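Local atomic coordinates of alpha-amylase G-6 (Bacillus halodurans, PDB entry 2C3G), a protein that is an amylase whose family 26 carbohydrate-binding module, the part described here, probably serves to bind starch. Residues L7-K12 against V60-K65; K12-W17 against N70-P75; P20-Y25 against Y50-E55. All coordinates share one frame; numbering follows the deposited sequence.

Contacts 1 and 3 form the interior of the module, with centres about 5 Å apart; contact 2 lies at the surface, about 12 Å from the centre of contact 1. Strands 6-12 and 49-55 are neighbours in one sheet and strands 20-28 and 59-66 in the other, and contacts 1 and 3 each pair one strand of either sheet, face to face. Contact 1 is wholly apolar, with two stacked phenylalanines, whereas contact 3 admits a histidine, a water bridge and a cadmium ion beside aliphatic groups packed on tyrosine rings. Contact 2 shares K12 with contact 1 and joins loop segment 12-17 to residues 70-75 through tryptophan packing, with a lysine and a second cadmium ion at the loop.

Contact 1. Residues L7-K12 against V60-K65; sequences LTIYFK and VRLLFK
F11 and F64 meet ring against ring in an offset stack, their planes 6° apart and their centroids separated by 3.9 Å. The two side chains slide past each other in opposite directions, which puts F11 CD1 above the centre of the F64 ring and F64 CG above the centre of the F11 ring. F64 CB follows onto the same F11 face in a CH-pi contact, 3.8 Å from the F11 centroid. F11 reaches this position with CG anti to the backbone N (chi1 -179°).

Strand 7-12 belongs to one sheet and strand 60-65 to the other, so the pair spans the interior of a beta-sandwich. The strand segments approach to 9.7 Å with their directions 36° apart, and side chains alone bridge the space. Alternate residues L7, I9 and F11 face V60, L62 and F64, while Y10 turns to the other side of its sheet and stacks on W87.

Aliphatic contacts complete the interface. I9 CG2 abuts the edge of the F64 ring, near its plane, 3.6 Å from F64 CE1. The other branch of I9 meets L62 tip to tip, CG1 lying 3.8 Å from L62 CD2. L62 CD1 sits toward the rim of the F64 face opposite F11, and F64 is thus held between F11 and L62 with I9 at its edge. Looser contact follows at the far end, where L7 CD2 lies 4.2 Å from V60 CB. W17 adds a further aromatic side chain beside both phenylalanines, and L22 touches F64 from strand 20-28.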
loop_
_atom_site.group_PDB
_atom_site.type_symbol
_atom_site.label_atom_id
_atom_site.label_comp_id
_atom_site.label_asym_id
_atom_site.label_seq_id
_atom_site.Cartn_x
_atom_site.Cartn_y
_atom_site.Cartn_z
ATOM N N LEU A 7 -0.086 9.675 -0.878
ATOM C CA LEU A 7 -0.128 8.538 -1.793
ATOM C C LEU A 7 -1.238 7.587 -1.399
ATOM O O LEU A 7 -1.181 6.991 -0.331
ATOM C CB LEU A 7 1.262 7.872 -1.899
ATOM C CG LEU A 7 2.152 8.013 -3.163
ATOM C CD1 LEU A 7 1.881 9.199 -4.092
ATOM C CD2 LEU A 7 3.636 7.988 -2.814
ATOM N N THR A 8 -2.282 7.515 -2.225
ATOM C CA THR A 8 -3.394 6.587 -2.018
ATOM C C THR A 8 -3.093 5.309 -2.776
ATOM O O THR A 8 -2.710 5.336 -3.941
ATOM C CB THR A 8 -4.750 7.167 -2.502
ATOM O OG1 THR A 8 -5.062 8.335 -1.752
ATOM C CG2 THR A 8 -5.910 6.187 -2.160
ATOM N N ILE A 9 -3.231 4.183 -2.104
ATOM C CA ILE A 9 -2.910 2.915 -2.717
ATOM C C ILE A 9 -4.100 1.997 -2.524
ATOM O O ILE A 9 -4.645 1.926 -1.431
ATOM C CB ILE A 9 -1.530 2.356 -2.160
ATOM C CG1 ILE A 9 -0.359 2.932 -2.970
ATOM C CG2 ILE A 9 -1.360 0.867 -2.405
ATOM C CD1 ILE A 9 0.093 4.248 -2.589
ATOM N N TYR A 10 -4.538 1.349 -3.603
ATOM C CA TYR A 10 -5.611 0.358 -3.533
ATOM C C TYR A 10 -5.028 -0.987 -3.853
ATOM O O TYR A 10 -4.237 -1.121 -4.774
ATOM C CB TYR A 10 -6.742 0.633 -4.521
ATOM C CG TYR A 10 -7.458 1.931 -4.313
ATOM C CD1 TYR A 10 -8.694 1.973 -3.669
ATOM C CD2 TYR A 10 -6.893 3.121 -4.756
ATOM C CE1 TYR A 10 -9.360 3.184 -3.484
ATOM C CE2 TYR A 10 -7.530 4.329 -4.581
ATOM C CZ TYR A 10 -8.756 4.354 -3.947
ATOM O OH TYR A 10 -9.374 5.543 -3.777
ATOM N N PHE A 11 -5.430 -1.978 -3.073
ATOM C CA PHE A 11 -4.900 -3.308 -3.205
ATOM C C PHE A 11 -6.011 -4.324 -3.451
ATOM O O PHE A 11 -6.955 -4.406 -2.691
ATOM C CB PHE A 11 -4.146 -3.634 -1.917
ATOM C CG PHE A 11 -3.525 -4.984 -1.910
ATOM C CD1 PHE A 11 -2.802 -5.433 -3.011
ATOM C CD2 PHE A 11 -3.660 -5.794 -0.813
ATOM C CE1 PHE A 11 -2.226 -6.685 -3.016
ATOM C CE2 PHE A 11 -3.105 -7.054 -0.806
ATOM C CZ PHE A 11 -2.379 -7.499 -1.920
ATOM N N LYS A 12 -5.882 -5.109 -4.511
ATOM C CA LYS A 12 -6.797 -6.211 -4.728
ATOM C C LYS A 12 -6.244 -7.423 -4.009
ATOM O O LYS A 12 -5.283 -8.066 -4.479
ATOM C CB LYS A 12 -7.016 -6.484 -6.208
ATOM C CG LYS A 12 -8.092 -7.498 -6.406
ATOM C CD LYS A 12 -9.096 -7.072 -7.416
ATOM C CE LYS A 12 -9.104 -8.046 -8.547
ATOM N NZ LYS A 12 -10.381 -7.962 -9.323
ATOM N N VAL A 60 7.556 6.677 -2.024
ATOM C CA VAL A 60 7.521 5.673 -0.963
ATOM C C VAL A 60 8.039 4.396 -1.592
ATOM O O VAL A 60 8.124 4.293 -2.825
ATOM C CB VAL A 60 6.061 5.483 -0.435
ATOM C CG1 VAL A 60 5.498 4.062 -0.642
ATOM C CG2 VAL A 60 5.917 5.947 0.977
ATOM N N ARG A 61 8.418 3.444 -0.739
ATOM C CA ARG A 61 8.723 2.082 -1.143
ATOM C C ARG A 61 7.742 1.231 -0.379
ATOM O O ARG A 61 7.631 1.384 0.820
ATOM C CB ARG A 61 10.160 1.706 -0.748
ATOM C CG ARG A 61 11.092 1.487 -1.913
ATOM C CD ARG A 61 12.345 2.310 -1.837
ATOM N NE ARG A 61 13.306 1.928 -2.881
ATOM C CZ ARG A 61 13.913 2.776 -3.709
ATOM N NH1 ARG A 61 14.754 2.318 -4.612
ATOM N NH2 ARG A 61 13.677 4.076 -3.654
ATOM N N LEU A 62 7.020 0.340 -1.059
ATOM C CA LEU A 62 5.951 -0.395 -0.369
ATOM C C LEU A 62 5.814 -1.912 -0.609
ATOM O O LEU A 62 6.156 -2.448 -1.657
ATOM C CB LEU A 62 4.598 0.319 -0.559
ATOM C CG LEU A 62 3.930 0.324 -1.947
ATOM C CD1 LEU A 62 3.164 -0.972 -2.185
ATOM C CD2 LEU A 62 3.033 1.540 -2.092
ATOM N N LEU A 63 5.296 -2.591 0.401
ATOM C CA LEU A 63 4.879 -3.984 0.252
ATOM C C LEU A 63 3.496 -4.156 0.872
ATOM O O LEU A 63 3.159 -3.489 1.836
ATOM C CB LEU A 63 5.868 -4.938 0.942
ATOM C CG LEU A 63 7.330 -4.965 0.491
ATOM C CD1 LEU A 63 8.219 -4.262 1.519
ATOM C CD2 LEU A 63 7.799 -6.378 0.280
ATOM N N PHE A 64 2.715 -5.064 0.305
ATOM C CA PHE A 64 1.478 -5.537 0.914
ATOM C C PHE A 64 1.787 -6.757 1.770
ATOM O O PHE A 64 2.702 -7.525 1.461
ATOM C CB PHE A 64 0.454 -5.884 -0.172
ATOM C CG PHE A 64 0.197 -4.750 -1.117
ATOM C CD1 PHE A 64 -0.487 -3.619 -0.682
ATOM C CD2 PHE A 64 0.685 -4.786 -2.417
ATOM C CE1 PHE A 64 -0.703 -2.538 -1.544
ATOM C CE2 PHE A 64 0.469 -3.711 -3.296
ATOM C CZ PHE A 64 -0.219 -2.584 -2.858
ATOM N N LYS A 65 1.032 -6.912 2.854
ATOM C CA LYS A 65 1.146 -8.053 3.755
ATOM C C LYS A 65 -0.163 -8.307 4.505
ATOM O O LYS A 65 -0.996 -7.413 4.632
ATOM C CB LYS A 65 2.275 -7.828 4.762
ATOM C CG LYS A 65 2.099 -6.653 5.699
ATOM C CD LYS A 65 3.295 -6.514 6.639
ATOM C CE LYS A 65 3.357 -7.646 7.641
ATOM N NZ LYS A 65 2.402 -7.446 8.741
#

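Contact 2. Residues K12-W17 against N70-P75; sequences KKPDSW and NQWPGP. With CD (cadmium ion), chain B.
W17 and N70 both carry CG anti to the carbonyl carbon, with chi1 -80° and -63°, and the W17 indole and the N70 side chain come to lie against each other. N70 CB stands over the five-membered ring of W17, 3.6 Å from its centroid and 12° off the ring normal, in a CH-pi contact. W72 CB meets the far end of the W17 indole, 3.8 Å from W17 CH2. On the W17 face opposite N70 lies P14 CD, 3.7 Å above the plane and offset toward the rim, so the indole is sandwiched between proline and asparagine. P14 also touches W72: with CG anti to the backbone N, the W72 indole turns its edge to P14 CG, which lies 4.0 Å from W72 CZ3.

Segment 12-17 belongs to the loop that carries the chain from strand 6-12 of one sheet to strand 20-28 of the other, and contact 2 ties this crossing to residues at the start of strand 71-82. W17 leans inward from the loop against F11 and F64.

The loop is shaped by a type I beta turn from P14 to W17, with W17 N bonded to P14 O at 3.1 Å. K13 NZ donates to P14 O at 2.8 Å and to W17 O at 2.7 Å, linking the two carbonyls. At P14 O the two donors, K13 NZ and W17 N, arrive from opposite faces of the carbonyl plane. From within the turn, D15 OD2 binds a cadmium ion at 2.2 Å, a site that D48 and water 1 also join.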
loop_
_atom_site.group_PDB
_atom_site.type_symbol
_atom_site.label_atom_id
_atom_site.label_comp_id
_atom_site.label_asym_id
_atom_site.label_seq_id
_atom_site.Cartn_x
_atom_site.Cartn_y
_atom_site.Cartn_z
ATOM N N LYS A 12 -5.882 -5.109 -4.511
ATOM C CA LYS A 12 -6.797 -6.211 -4.728
ATOM C C LYS A 12 -6.244 -7.423 -4.009
ATOM O O LYS A 12 -5.283 -8.066 -4.479
ATOM C CB LYS A 12 -7.016 -6.484 -6.208
ATOM C CG LYS A 12 -8.092 -7.498 -6.406
ATOM C CD LYS A 12 -9.096 -7.072 -7.416
ATOM C CE LYS A 12 -9.104 -8.046 -8.547
ATOM N NZ LYS A 12 -10.381 -7.962 -9.323
ATOM N N LYS A 13 -6.825 -7.691 -2.839
ATOM C CA LYS A 13 -6.312 -8.708 -1.921
ATOM C C LYS A 13 -6.609 -10.106 -2.449
ATOM O O LYS A 13 -7.750 -10.387 -2.850
ATOM C CB LYS A 13 -6.916 -8.526 -0.522
ATOM C CG LYS A 13 -6.404 -9.505 0.534
ATOM C CD LYS A 13 -7.244 -9.468 1.837
ATOM C CE LYS A 13 -8.531 -10.315 1.781
ATOM N NZ LYS A 13 -8.330 -11.758 1.402
ATOM N N PRO A 14 -5.583 -10.972 -2.500
ATOM C CA PRO A 14 -5.792 -12.382 -2.853
ATOM C C PRO A 14 -6.678 -13.028 -1.811
ATOM O O PRO A 14 -6.698 -12.657 -0.635
ATOM C CB PRO A 14 -4.379 -12.962 -2.840
ATOM C CG PRO A 14 -3.529 -11.748 -3.085
ATOM C CD PRO A 14 -4.161 -10.681 -2.273
ATOM N N ASP A 15 -7.464 -13.976 -2.257
ATOM C CA ASP A 15 -8.506 -14.509 -1.395
ATOM C C ASP A 15 -7.943 -15.336 -0.247
ATOM O O ASP A 15 -8.600 -15.478 0.786
ATOM C CB ASP A 15 -9.498 -15.302 -2.231
ATOM C CG ASP A 15 -10.539 -14.413 -2.887
ATOM O OD1 ASP A 15 -10.941 -14.820 -4.015
ATOM O OD2 ASP A 15 -11.012 -13.321 -2.354
ATOM N N SER A 16 -6.734 -15.881 -0.433
ATOM C CA SER A 16 -6.060 -16.655 0.616
ATOM C C SER A 16 -5.526 -15.778 1.747
ATOM O O SER A 16 -5.198 -16.272 2.819
ATOM C CB SER A 16 -4.908 -17.466 0.030
ATOM O OG SER A 16 -3.912 -16.598 -0.498
ATOM N N TRP A 17 -5.447 -14.475 1.518
ATOM C CA TRP A 17 -4.836 -13.579 2.481
ATOM C C TRP A 17 -5.770 -13.195 3.614
ATOM O O TRP A 17 -6.984 -13.071 3.407
ATOM C CB TRP A 17 -4.442 -12.304 1.765
ATOM C CG TRP A 17 -3.194 -12.369 1.012
ATOM C CD1 TRP A 17 -2.719 -13.417 0.276
ATOM C CD2 TRP A 17 -2.231 -11.320 0.887
ATOM N NE1 TRP A 17 -1.523 -13.077 -0.306
ATOM C CE2 TRP A 17 -1.198 -11.795 0.055
ATOM C CE3 TRP A 17 -2.139 -10.023 1.392
ATOM C CZ2 TRP A 17 -0.092 -11.017 -0.287
ATOM C CZ3 TRP A 17 -1.044 -9.252 1.052
ATOM C CH2 TRP A 17 -0.033 -9.752 0.216
ATOM N N ASN A 70 1.745 -13.889 4.808
ATOM C CA ASN A 70 1.645 -13.490 3.405
ATOM C C ASN A 70 2.194 -12.078 3.147
ATOM O O ASN A 70 2.154 -11.212 4.033
ATOM C CB ASN A 70 0.206 -13.586 2.888
ATOM C CG ASN A 70 -0.335 -14.997 2.912
ATOM O OD1 ASN A 70 -1.115 -15.355 3.796
ATOM N ND2 ASN A 70 0.055 -15.806 1.925
ATOM N N GLN A 71 2.696 -11.871 1.924
ATOM C CA GLN A 71 3.220 -10.582 1.451
ATOM C C GLN A 71 3.355 -10.572 -0.071
ATOM O O GLN A 71 3.352 -11.630 -0.712
ATOM C CB GLN A 71 4.580 -10.268 2.091
ATOM C CG GLN A 71 5.715 -11.147 1.579
ATOM C CD GLN A 71 7.073 -10.675 2.033
ATOM O OE1 GLN A 71 7.782 -9.967 1.300
ATOM N NE2 GLN A 71 7.446 -11.059 3.238
ATOM N N TRP A 72 3.484 -9.370 -0.636
ATOM C CA TRP A 72 3.639 -9.184 -2.074
ATOM C C TRP A 72 4.361 -7.864 -2.313
ATOM O O TRP A 72 3.839 -6.803 -1.958
ATOM C CB TRP A 72 2.273 -9.164 -2.745
ATOM C CG TRP A 72 2.271 -9.244 -4.223
ATOM C CD1 TRP A 72 3.292 -8.937 -5.079
ATOM C CD2 TRP A 72 1.167 -9.652 -5.043
ATOM N NE1 TRP A 72 2.895 -9.136 -6.381
ATOM C CE2 TRP A 72 1.594 -9.576 -6.392
ATOM C CE3 TRP A 72 -0.152 -10.084 -4.773
ATOM C CZ2 TRP A 72 0.747 -9.915 -7.477
ATOM C CZ3 TRP A 72 -0.994 -10.418 -5.850
ATOM C CH2 TRP A 72 -0.533 -10.337 -7.185
ATOM N N PRO A 73 5.590 -7.918 -2.833
ATOM C CA PRO A 73 6.349 -9.166 -3.010
ATOM C C PRO A 73 6.549 -9.777 -1.616
ATOM O O PRO A 73 6.641 -8.989 -0.681
ATOM C CB PRO A 73 7.665 -8.659 -3.589
ATOM C CG PRO A 73 7.290 -7.380 -4.243
ATOM C CD PRO A 73 6.378 -6.745 -3.253
ATOM N N GLY A 74 6.714 -11.089 -1.440
ATOM C CA GLY A 74 7.507 -11.961 -2.284
ATOM C C GLY A 74 8.780 -11.972 -1.441
ATOM O O GLY A 74 9.514 -10.991 -1.465
ATOM N N PRO A 75 9.023 -13.018 -0.646
ATOM C CA PRO A 75 10.131 -12.982 0.325
ATOM C C PRO A 75 11.482 -12.820 -0.365
ATOM O O PRO A 75 11.794 -13.566 -1.296
ATOM C CB PRO A 75 10.032 -14.334 1.061
ATOM C CG PRO A 75 9.164 -15.209 0.215
ATOM C CD PRO A 75 8.284 -14.296 -0.610
HETATM CD CD CD B . -12.909 -12.431 -3.071
HETATM O O HOH W 1 -13.263 -14.171 -3.931
#

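Contact 3. Residues P20-Y25 against Y50-E55; sequences PHLYYY and YTHTIE. With CD (cadmium ion), chain D.
The Y50 ring takes P20 CG on one face, and the Y24 ring takes I54 CD1. P20 CG sits 3.2 Å above the Y50 plane, offset toward the rim on the CD1 side, and the two side chains cross at about a right angle in a tight CH-pi contact. I54 CD1 lies over Y24 at 3.8 Å from the ring centroid, while I54 CG2 meets the outer part of the ring, 3.8 Å from Y24 CE2. H52 is approached at its edge, where L22 CD2 lies 3.8 Å from H52 CD2 and water 2 stands in the imidazole plane.

Y24 sets its CG between the backbone N and the carbonyl carbon (chi1 61°), the crowded position, and its ring slides past I54 in the opposite direction. L22 CD2 also touches I54 CD1, at 3.7 Å. At the polar margin H52 NE2 donates to water 2, which is hydrogen-bonded in turn to Y24 OH at 2.8 Å, a bridge between the segments. H52 ND1 binds a cadmium ion at 2.4 Å, and the metal would probably polarise the imidazole and strengthen NE2 as a donor. An alanine at Y24 would lose the ring and hydroxyl, and would probably open a gap over I54 CD1 and CG2 and leave water 2, still bonded to H52 NE2, without its hydroxyl partner.

Segments 20-25 and 50-55 run at 30° to each other on facing sheets of the beta-sandwich. Strand 20-28 is an outermost strand of its sheet, bonded to strand 59-66, and L22 and Y24 touch F64 and V60 there. In the other sheet strand 49-55 lies between strands 43-46 and 6-12, with T51 OG1 bonded to I9 O.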
loop_
_atom_site.group_PDB
_atom_site.type_symbol
_atom_site.label_atom_id
_atom_site.label_comp_id
_atom_site.label_asym_id
_atom_site.label_seq_id
_atom_site.Cartn_x
_atom_site.Cartn_y
_atom_site.Cartn_z
ATOM N N PRO A 20 -5.536 -7.173 5.155
ATOM C CA PRO A 20 -4.407 -6.561 4.424
ATOM C C PRO A 20 -3.817 -5.336 5.108
ATOM O O PRO A 20 -4.566 -4.487 5.587
ATOM C CB PRO A 20 -5.033 -6.155 3.094
ATOM C CG PRO A 20 -6.472 -5.804 3.455
ATOM C CD PRO A 20 -6.836 -6.730 4.605
ATOM N N HIS A 21 -2.488 -5.261 5.141
ATOM C CA HIS A 21 -1.751 -4.119 5.710
ATOM C C HIS A 21 -0.742 -3.498 4.718
ATOM O O HIS A 21 -0.255 -4.164 3.805
ATOM C CB HIS A 21 -0.999 -4.547 6.969
ATOM C CG HIS A 21 -1.887 -4.935 8.097
ATOM N ND1 HIS A 21 -2.537 -6.149 8.148
ATOM C CD2 HIS A 21 -2.233 -4.274 9.220
ATOM C CE1 HIS A 21 -3.241 -6.222 9.262
ATOM N NE2 HIS A 21 -3.072 -5.098 9.929
ATOM N N LEU A 22 -0.441 -2.215 4.894
ATOM C CA LEU A 22 0.471 -1.546 3.961
ATOM C C LEU A 22 1.791 -1.167 4.641
ATOM O O LEU A 22 1.846 -0.246 5.443
ATOM C CB LEU A 22 -0.182 -0.306 3.318
ATOM C CG LEU A 22 0.687 0.383 2.245
ATOM C CD1 LEU A 22 0.790 -0.467 0.977
ATOM C CD2 LEU A 22 0.250 1.818 1.924
ATOM N N TYR A 23 2.853 -1.878 4.294
ATOM C CA TYR A 23 4.173 -1.556 4.810
ATOM C C TYR A 23 4.931 -0.676 3.808
ATOM O O TYR A 23 4.961 -0.973 2.616
ATOM C CB TYR A 23 4.970 -2.838 5.133
ATOM C CG TYR A 23 6.362 -2.532 5.636
ATOM C CD1 TYR A 23 6.548 -1.899 6.858
ATOM C CD2 TYR A 23 7.492 -2.839 4.867
ATOM C CE1 TYR A 23 7.809 -1.596 7.310
ATOM C CE2 TYR A 23 8.759 -2.549 5.323
ATOM C CZ TYR A 23 8.908 -1.920 6.541
ATOM O OH TYR A 23 10.159 -1.610 7.012
ATOM N N TYR A 24 5.532 0.397 4.315
ATOM C CA TYR A 24 6.249 1.394 3.498
ATOM C C TYR A 24 7.425 2.029 4.247
ATOM O O TYR A 24 7.368 2.267 5.454
ATOM C CB TYR A 24 5.308 2.499 2.991
ATOM C CG TYR A 24 4.652 3.295 4.088
ATOM C CD1 TYR A 24 3.475 2.846 4.678
ATOM C CD2 TYR A 24 5.204 4.499 4.536
ATOM C CE1 TYR A 24 2.871 3.551 5.688
ATOM C CE2 TYR A 24 4.599 5.232 5.553
ATOM C CZ TYR A 24 3.426 4.739 6.131
ATOM O OH TYR A 24 2.790 5.437 7.135
ATOM N N TYR A 25 8.487 2.309 3.497
ATOM C CA TYR A 25 9.706 2.884 4.052
ATOM C C TYR A 25 10.294 3.896 3.052
ATOM O O TYR A 25 9.611 4.302 2.112
ATOM C CB TYR A 25 10.710 1.774 4.421
ATOM C CG TYR A 25 11.062 0.852 3.273
ATOM C CD1 TYR A 25 10.209 -0.176 2.902
ATOM C CD2 TYR A 25 12.252 1.004 2.563
ATOM C CE1 TYR A 25 10.510 -1.022 1.871
ATOM C CE2 TYR A 25 12.566 0.148 1.505
ATOM C CZ TYR A 25 11.689 -0.865 1.168
ATOM O OH TYR A 25 11.946 -1.733 0.127
ATOM N N TYR A 50 -8.919 -3.066 -1.218
ATOM C CA TYR A 50 -8.666 -2.446 0.071
ATOM C C TYR A 50 -7.803 -1.232 -0.216
ATOM O O TYR A 50 -7.212 -1.135 -1.267
ATOM C CB TYR A 50 -7.954 -3.436 0.968
ATOM C CG TYR A 50 -8.848 -4.559 1.454
ATOM C CD1 TYR A 50 -9.351 -4.545 2.758
ATOM C CD2 TYR A 50 -9.202 -5.632 0.613
ATOM C CE1 TYR A 50 -10.173 -5.558 3.211
ATOM C CE2 TYR A 50 -10.028 -6.652 1.073
ATOM C CZ TYR A 50 -10.504 -6.598 2.373
ATOM O OH TYR A 50 -11.307 -7.581 2.852
ATOM N N THR A 51 -7.739 -0.287 0.695
ATOM C CA THR A 51 -7.107 0.985 0.364
ATOM C C THR A 51 -6.515 1.635 1.582
ATOM O O THR A 51 -6.943 1.383 2.713
ATOM C CB THR A 51 -8.146 1.963 -0.303
ATOM O OG1 THR A 51 -7.500 3.187 -0.647
ATOM C CG2 THR A 51 -9.157 2.381 0.663
ATOM N N HIS A 52 -5.535 2.487 1.333
ATOM C CA HIS A 52 -4.926 3.292 2.384
ATOM C C HIS A 52 -4.126 4.445 1.787
ATOM O O HIS A 52 -3.445 4.295 0.751
ATOM C CB HIS A 52 -4.088 2.426 3.353
ATOM C CG HIS A 52 -3.305 3.221 4.363
ATOM N ND1 HIS A 52 -3.848 3.672 5.548
ATOM C CD2 HIS A 52 -2.020 3.656 4.353
ATOM C CE1 HIS A 52 -2.941 4.360 6.219
ATOM N NE2 HIS A 52 -1.819 4.356 5.518
ATOM N N THR A 53 -4.241 5.594 2.447
ATOM C CA THR A 53 -3.582 6.835 2.049
ATOM C C THR A 53 -2.449 7.156 3.064
ATOM O O THR A 53 -2.681 7.257 4.274
ATOM C CB THR A 53 -4.644 7.955 1.902
ATOM O OG1 THR A 53 -5.585 7.592 0.877
ATOM C CG2 THR A 53 -4.053 9.267 1.315
ATOM N N ILE A 54 -1.219 7.220 2.548
ATOM C CA ILE A 54 -0.077 7.786 3.266
ATOM C C ILE A 54 -0.036 9.299 3.056
ATOM O O ILE A 54 0.245 9.770 1.970
ATOM C CB ILE A 54 1.234 7.174 2.754
ATOM C CG1 ILE A 54 1.092 5.653 2.612
ATOM C CG2 ILE A 54 2.399 7.611 3.654
ATOM C CD1 ILE A 54 2.288 4.908 1.920
ATOM N N GLU A 55 -0.323 10.067 4.093
ATOM C CA GLU A 55 -0.340 11.507 3.940
ATOM C C GLU A 55 1.057 12.128 3.876
ATOM O O GLU A 55 1.998 11.666 4.551
ATOM C CB GLU A 55 -1.155 12.171 5.060
ATOM C CG GLU A 55 -1.832 13.454 4.578
ATOM C CD GLU A 55 -2.176 14.432 5.675
ATOM O OE1 GLU A 55 -2.441 14.016 6.811
ATOM O OE2 GLU A 55 -2.213 15.638 5.375
HETATM CD CD CD D . -6.098 4.002 6.390
HETATM O O HOH W 2 0.043 5.971 6.861
HETATM O O HOH W 3 -6.554 5.693 4.862
#